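Local coordinates for insecticidal crystal protein Cry7Cal (Bacillus thuringiensis, PDB 5ZI1) that is an insecticidal delta endotoxin, active against the locust Locusta migratoria manilensis, and probably acts by binding receptors in the target insect, at residues 526-531 with 548-553; 496-501 with 589-594. One frame throughout, in Å; residues are numbered along the deposited sequence.

Contact 1 (526-531 with 548-553); sequences VRYAAT and TATMKE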
loop_
_atom_site.group_PDB
_atom_site.type_symbol
_atom_site.label_atom_id
_atom_site.label_comp_id
_atom_site.label_asym_id
_atom_site.label_seq_id
_atom_site.Cartn_x
_atom_site.Cartn_y
_atom_site.Cartn_z
ATOM N N VAL A 526 -15.696 -7.921 -11.513
ATOM C CA VAL A 526 -15.521 -6.643 -10.844
ATOM C C VAL A 526 -15.812 -6.806 -9.355
ATOM O O VAL A 526 -16.794 -7.449 -8.964
ATOM C CB VAL A 526 -16.436 -5.584 -11.466
ATOM C CG1 VAL A 526 -16.342 -4.298 -10.685
ATOM C CG2 VAL A 526 -16.072 -5.383 -12.930
ATOM N N ARG A 527 -14.935 -6.260 -8.519
ATOM C CA ARG A 527 -15.172 -6.154 -7.089
ATOM C C ARG A 527 -15.717 -4.752 -6.846
ATOM O O ARG A 527 -14.988 -3.763 -7.018
ATOM C CB ARG A 527 -13.888 -6.417 -6.310
ATOM C CG ARG A 527 -13.994 -6.187 -4.817
ATOM C CD ARG A 527 -12.797 -6.762 -4.100
ATOM N NE ARG A 527 -13.108 -7.030 -2.697
ATOM C CZ ARG A 527 -12.993 -6.138 -1.715
ATOM N NH1 ARG A 527 -12.588 -4.900 -1.976
ATOM N NH2 ARG A 527 -13.309 -6.484 -0.467
ATOM N N TYR A 528 -17.001 -4.670 -6.470
ATOM C CA TYR A 528 -17.753 -3.422 -6.505
ATOM C C TYR A 528 -18.608 -3.273 -5.251
ATOM O O TYR A 528 -18.767 -4.200 -4.450
ATOM C CB TYR A 528 -18.660 -3.354 -7.732
ATOM C CG TYR A 528 -19.960 -4.084 -7.509
ATOM C CD1 TYR A 528 -20.014 -5.462 -7.555
ATOM C CD2 TYR A 528 -21.125 -3.394 -7.219
ATOM C CE1 TYR A 528 -21.207 -6.146 -7.319
ATOM C CE2 TYR A 528 -22.313 -4.058 -6.978
ATOM C CZ TYR A 528 -22.352 -5.439 -7.038
ATOM O OH TYR A 528 -23.537 -6.119 -6.814
ATOM N N ALA A 529 -19.176 -2.078 -5.103
ATOM C CA ALA A 529 -20.139 -1.770 -4.066
ATOM C C ALA A 529 -21.145 -0.798 -4.656
ATOM O O ALA A 529 -20.791 0.016 -5.515
ATOM C CB ALA A 529 -19.476 -1.168 -2.823
ATOM N N ALA A 530 -22.404 -0.903 -4.217
ATOM C CA ALA A 530 -23.444 -0.077 -4.811
ATOM C C ALA A 530 -24.577 0.093 -3.814
ATOM O O ALA A 530 -24.840 -0.795 -3.002
ATOM C CB ALA A 530 -23.969 -0.684 -6.124
ATOM N N THR A 531 -25.231 1.256 -3.892
ATOM C CA THR A 531 -26.391 1.616 -3.089
ATOM C C THR A 531 -27.706 1.331 -3.800
ATOM O O THR A 531 -28.774 1.578 -3.225
ATOM C CB THR A 531 -26.344 3.098 -2.725
ATOM O OG1 THR A 531 -26.209 3.868 -3.922
ATOM C CG2 THR A 531 -25.165 3.399 -1.799
ATOM N N THR A 548 -26.977 -6.037 -8.131
ATOM C CA THR A 548 -27.832 -5.569 -7.045
ATOM C C THR A 548 -27.036 -4.753 -6.030
ATOM O O THR A 548 -25.800 -4.724 -6.033
ATOM C CB THR A 548 -28.506 -6.736 -6.330
ATOM O OG1 THR A 548 -27.486 -7.603 -5.813
ATOM C CG2 THR A 548 -29.440 -7.514 -7.289
ATOM N N ALA A 549 -27.784 -4.098 -5.144
ATOM C CA ALA A 549 -27.196 -3.259 -4.114
ATOM C C ALA A 549 -26.414 -4.097 -3.119
ATOM O O ALA A 549 -26.737 -5.254 -2.854
ATOM C CB ALA A 549 -28.278 -2.473 -3.383
ATOM N N THR A 550 -25.350 -3.509 -2.587
ATOM C CA THR A 550 -24.601 -4.144 -1.517
ATOM C C THR A 550 -24.672 -3.380 -0.205
ATOM O O THR A 550 -24.217 -3.898 0.815
ATOM C CB THR A 550 -23.134 -4.314 -1.931
ATOM O OG1 THR A 550 -22.513 -3.021 -2.019
ATOM C CG2 THR A 550 -23.063 -5.027 -3.288
ATOM N N MET A 551 -25.250 -2.186 -0.200
ATOM C CA MET A 551 -25.165 -1.286 0.938
ATOM C C MET A 551 -26.238 -0.227 0.775
ATOM O O MET A 551 -26.789 -0.041 -0.315
ATOM C CB MET A 551 -23.788 -0.627 1.023
ATOM C CG MET A 551 -23.391 0.036 -0.277
ATOM S SD MET A 551 -21.815 0.920 -0.232
ATOM C CE MET A 551 -22.154 2.083 1.092
ATOM N N LYS A 552 -26.524 0.466 1.874
ATOM C CA LYS A 552 -27.436 1.599 1.876
ATOM C C LYS A 552 -26.620 2.883 1.818
ATOM O O LYS A 552 -25.481 2.930 2.282
ATOM C CB LYS A 552 -28.332 1.589 3.121
ATOM C CG LYS A 552 -29.177 0.330 3.280
ATOM C CD LYS A 552 -30.006 0.372 4.567
ATOM C CE LYS A 552 -31.502 0.564 4.284
ATOM N NZ LYS A 552 -32.221 1.186 5.444
ATOM N N GLU A 553 -27.204 3.919 1.226
ATOM C CA GLU A 553 -26.475 5.164 1.059
ATOM C C GLU A 553 -25.983 5.672 2.402
ATOM O O GLU A 553 -26.682 5.584 3.414
ATOM C CB GLU A 553 -27.347 6.220 0.391
ATOM C CG GLU A 553 -26.542 7.436 -0.046
ATOM C CD GLU A 553 -27.415 8.535 -0.616
ATOM O OE1 GLU A 553 -27.033 9.721 -0.479
ATOM O OE2 GLU A 553 -28.485 8.213 -1.191
#
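Y528 and T550 meet through matching first torsions: each places its leading atom, CG of Y528 (chi1 83°) and OG1 of T550 (chi1 68°), between its own backbone N and carbonyl carbon. T550 OG1 thereby accepts the A530 N-H at 3.1 Å in a fairly straight bond (163°), and it is also hydrogen-bonded to K558 O. The T550 methyl CG2 lies 3.7 Å from Y528 OH, approaching the ring obliquely. That phenol donates to T548 O, 2.8 Å from OH, in the carbonyl plane and on a lone pair; T548 O also lies at the edge of the ring, near its plane. This is the end of strand 521-530 in the C-terminal beta-sandwich domain of the three-domain Cry toxins, where the loop after strand 545-547 runs past the end of the strand at a slant. A530 O receives T550 N at 2.8 Å and, weakly, M551 N. M551 folds its CG to 3.2 Å from the same A530 O, and its SD lies 4.1 Å from A529 CB. Beyond the strand, T531 CA-H points at M551 O, 3.3 Å from CA, while the methyl CG2 of T531 rests on E553 CA at 3.6 Å.

Contact 2 (496-501 with 589-594); sequences ILKIVN and TIYIDK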
loop_
_atom_site.group_PDB
_atom_site.type_symbol
_atom_site.label_atom_id
_atom_site.label_comp_id
_atom_site.label_asym_id
_atom_site.label_seq_id
_atom_site.Cartn_x
_atom_site.Cartn_y
_atom_site.Cartn_z
ATOM N N ILE A 496 -10.064 4.102 -5.105
ATOM C CA ILE A 496 -11.131 3.397 -5.801
ATOM C C ILE A 496 -11.936 4.418 -6.596
ATOM O O ILE A 496 -11.805 5.624 -6.404
ATOM C CB ILE A 496 -12.048 2.614 -4.832
ATOM C CG1 ILE A 496 -12.768 3.568 -3.877
ATOM C CG2 ILE A 496 -11.258 1.556 -4.069
ATOM C CD1 ILE A 496 -13.694 2.873 -2.920
ATOM N N LEU A 497 -12.773 3.921 -7.508
ATOM C CA LEU A 497 -13.653 4.783 -8.285
ATOM C C LEU A 497 -15.013 4.920 -7.612
ATOM O O LEU A 497 -15.578 3.935 -7.123
ATOM C CB LEU A 497 -13.852 4.238 -9.701
ATOM C CG LEU A 497 -12.642 4.218 -10.641
ATOM C CD1 LEU A 497 -13.072 4.393 -12.086
ATOM C CD2 LEU A 497 -11.639 5.275 -10.254
ATOM N N LYS A 498 -15.546 6.145 -7.617
ATOM C CA LYS A 498 -16.890 6.432 -7.130
ATOM C C LYS A 498 -17.725 6.980 -8.279
ATOM O O LYS A 498 -17.491 8.101 -8.744
ATOM C CB LYS A 498 -16.850 7.425 -5.978
ATOM C CG LYS A 498 -18.206 7.698 -5.375
ATOM C CD LYS A 498 -18.071 8.673 -4.224
ATOM C CE LYS A 498 -18.479 10.077 -4.636
ATOM N NZ LYS A 498 -19.831 10.432 -4.080
ATOM N N ILE A 499 -18.713 6.207 -8.719
ATOM C CA ILE A 499 -19.585 6.589 -9.822
ATOM C C ILE A 499 -20.949 6.974 -9.261
ATOM O O ILE A 499 -21.561 6.199 -8.515
ATOM C CB ILE A 499 -19.719 5.450 -10.847
ATOM C CG1 ILE A 499 -18.346 4.871 -11.178
ATOM C CG2 ILE A 499 -20.409 5.936 -12.126
ATOM C CD1 ILE A 499 -18.425 3.472 -11.725
ATOM N N VAL A 500 -21.422 8.165 -9.621
ATOM C CA VAL A 500 -22.781 8.614 -9.333
ATOM C C VAL A 500 -23.534 8.691 -10.662
ATOM O O VAL A 500 -23.182 9.497 -11.533
ATOM C CB VAL A 500 -22.790 9.966 -8.606
ATOM C CG1 VAL A 500 -24.199 10.335 -8.236
ATOM C CG2 VAL A 500 -21.888 9.920 -7.360
ATOM N N ASN A 501 -24.584 7.867 -10.808
ATOM C CA ASN A 501 -25.139 7.576 -12.132
ATOM C C ASN A 501 -25.813 8.802 -12.736
ATOM O O ASN A 501 -25.570 9.137 -13.902
ATOM C CB ASN A 501 -26.112 6.389 -12.041
ATOM C CG ASN A 501 -26.928 6.161 -13.324
ATOM O OD1 ASN A 501 -26.556 6.615 -14.410
ATOM N ND2 ASN A 501 -28.030 5.416 -13.199
ATOM N N THR A 589 -25.163 5.172 -6.181
ATOM C CA THR A 589 -23.719 5.334 -6.215
ATOM C C THR A 589 -23.099 3.951 -6.346
ATOM O O THR A 589 -23.561 2.994 -5.712
ATOM C CB THR A 589 -23.218 6.071 -4.941
ATOM O OG1 THR A 589 -23.627 7.438 -5.002
ATOM C CG2 THR A 589 -21.697 6.047 -4.813
ATOM N N ILE A 590 -22.084 3.849 -7.206
ATOM C CA ILE A 590 -21.358 2.612 -7.470
ATOM C C ILE A 590 -19.884 2.863 -7.196
ATOM O O ILE A 590 -19.330 3.892 -7.604
ATOM C CB ILE A 590 -21.552 2.121 -8.923
ATOM C CG1 ILE A 590 -23.023 1.837 -9.220
ATOM C CG2 ILE A 590 -20.720 0.889 -9.201
ATOM C CD1 ILE A 590 -23.625 2.854 -10.129
ATOM N N TYR A 591 -19.248 1.925 -6.505
ATOM C CA TYR A 591 -17.821 1.981 -6.247
ATOM C C TYR A 591 -17.163 0.811 -6.953
ATOM O O TYR A 591 -17.643 -0.321 -6.854
ATOM C CB TYR A 591 -17.526 1.931 -4.748
ATOM C CG TYR A 591 -18.221 3.003 -3.961
ATOM C CD1 TYR A 591 -19.490 2.781 -3.422
ATOM C CD2 TYR A 591 -17.614 4.244 -3.750
ATOM C CE1 TYR A 591 -20.137 3.758 -2.705
ATOM C CE2 TYR A 591 -18.251 5.232 -3.017
ATOM C CZ TYR A 591 -19.506 4.983 -2.495
ATOM O OH TYR A 591 -20.148 5.969 -1.775
ATOM N N ILE A 592 -16.087 1.087 -7.681
ATOM C CA ILE A 592 -15.334 0.068 -8.394
ATOM C C ILE A 592 -13.974 -0.017 -7.724
ATOM O O ILE A 592 -13.236 0.972 -7.675
ATOM C CB ILE A 592 -15.185 0.391 -9.888
ATOM C CG1 ILE A 592 -16.542 0.684 -10.537
ATOM C CG2 ILE A 592 -14.420 -0.727 -10.611
ATOM C CD1 ILE A 592 -17.467 -0.515 -10.652
ATOM N N ASP A 593 -13.647 -1.189 -7.204
ATOM C CA ASP A 593 -12.368 -1.382 -6.549
ATOM C C ASP A 593 -11.399 -2.040 -7.530
ATOM O O ASP A 593 -10.580 -1.349 -8.146
ATOM C CB ASP A 593 -12.568 -2.199 -5.270
ATOM C CG ASP A 593 -11.266 -2.657 -4.650
ATOM O OD1 ASP A 593 -10.240 -1.961 -4.824
ATOM O OD2 ASP A 593 -11.269 -3.731 -3.995
ATOM N N LYS A 594 -11.503 -3.354 -7.719
ATOM C CA LYS A 594 -10.589 -4.094 -8.573
ATOM C C LYS A 594 -11.316 -4.672 -9.784
ATOM O O LYS A 594 -12.532 -4.947 -9.755
ATOM C CB LYS A 594 -9.912 -5.233 -7.802
ATOM C CG LYS A 594 -9.239 -4.807 -6.506
ATOM C CD LYS A 594 -7.990 -3.923 -6.758
ATOM C CE LYS A 594 -7.383 -3.431 -5.427
ATOM N NZ LYS A 594 -7.061 -4.559 -4.495
#
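I499 and I592, two residues apart in register, form the close side-chain contact on the buried side of this antiparallel pairing: CD1 of I499 reaches diagonally to CG1 of I592 at 3.6 Å. I499 CG1 stands anti to its carbonyl carbon, and chi2, near trans at 158°, turns CD1 toward I592. Directly paired residues on this buried face, L497 with I592 and I499 with I590, touch mainly through their CB atoms, 4.1 Å apart for L497 and I592. Beneath them run four backbone hydrogen bonds, two for each of these hydrogen-bonded pairs. The I499 and I590 bonds are the shorter set, with I499 N 2.6 Å from I590 O and close to straight at 172°; L497 N to I592 O is longer, at 3.0 Å.

The other face, with K498, V500, T589 and Y591, is partly exposed, yet it has a close lysine–tyrosine contact of its own. K498 and Y591 form a non-hydrogen-bonded pair whose side chains lie alongside each other and point the same way. CG of K498, anti to its backbone N (chi1 -177°), comes within 3.4 Å of Y591 CE2, and CD follows the ring at 3.7 Å from the same CE2, so the aliphatic part of the lysine is what meets the tyrosine. The neighbouring pair is sparser: V500 CG2 lies 3.8 Å from T589 OG1.

At the D593 end, the side chains of I496 and D593 cross at a slant, with I496 CG2 3.7 Å from D593 OD1, while D593 OD2 is held by a salt bridge to R527. D593 and K594 together face R527 as a classic beta bulge. Strand 496-500 is flanked by strand 484-487, strand 589-599 by strand 521-530, while V509 and F510 of strand 508-513 pack against L497 on the buried face.

In the fold
After the N-terminal helical domain the chain lends strand 245-246 to the sheet of contact 2, forms the middle domain and then builds the C-terminal domain that holds both contacts. Strand 496-500 comes first and waits for its partner until strand 589-599, so contact 2 closes a long loop of 87 residues. Contact 1 falls wholly within that excursion: strand 521-530 and the segment 548-553 close a shorter loop of 16 residues that includes strand 534-538 and strand 545-547. The two do not cross. They meet where strands 521-530 and 589-599 run side by side, with A529 O probably hydrogen-bonded to Y591 N, so the loop at 548-553 is tied to the same sheet as strand 496-500.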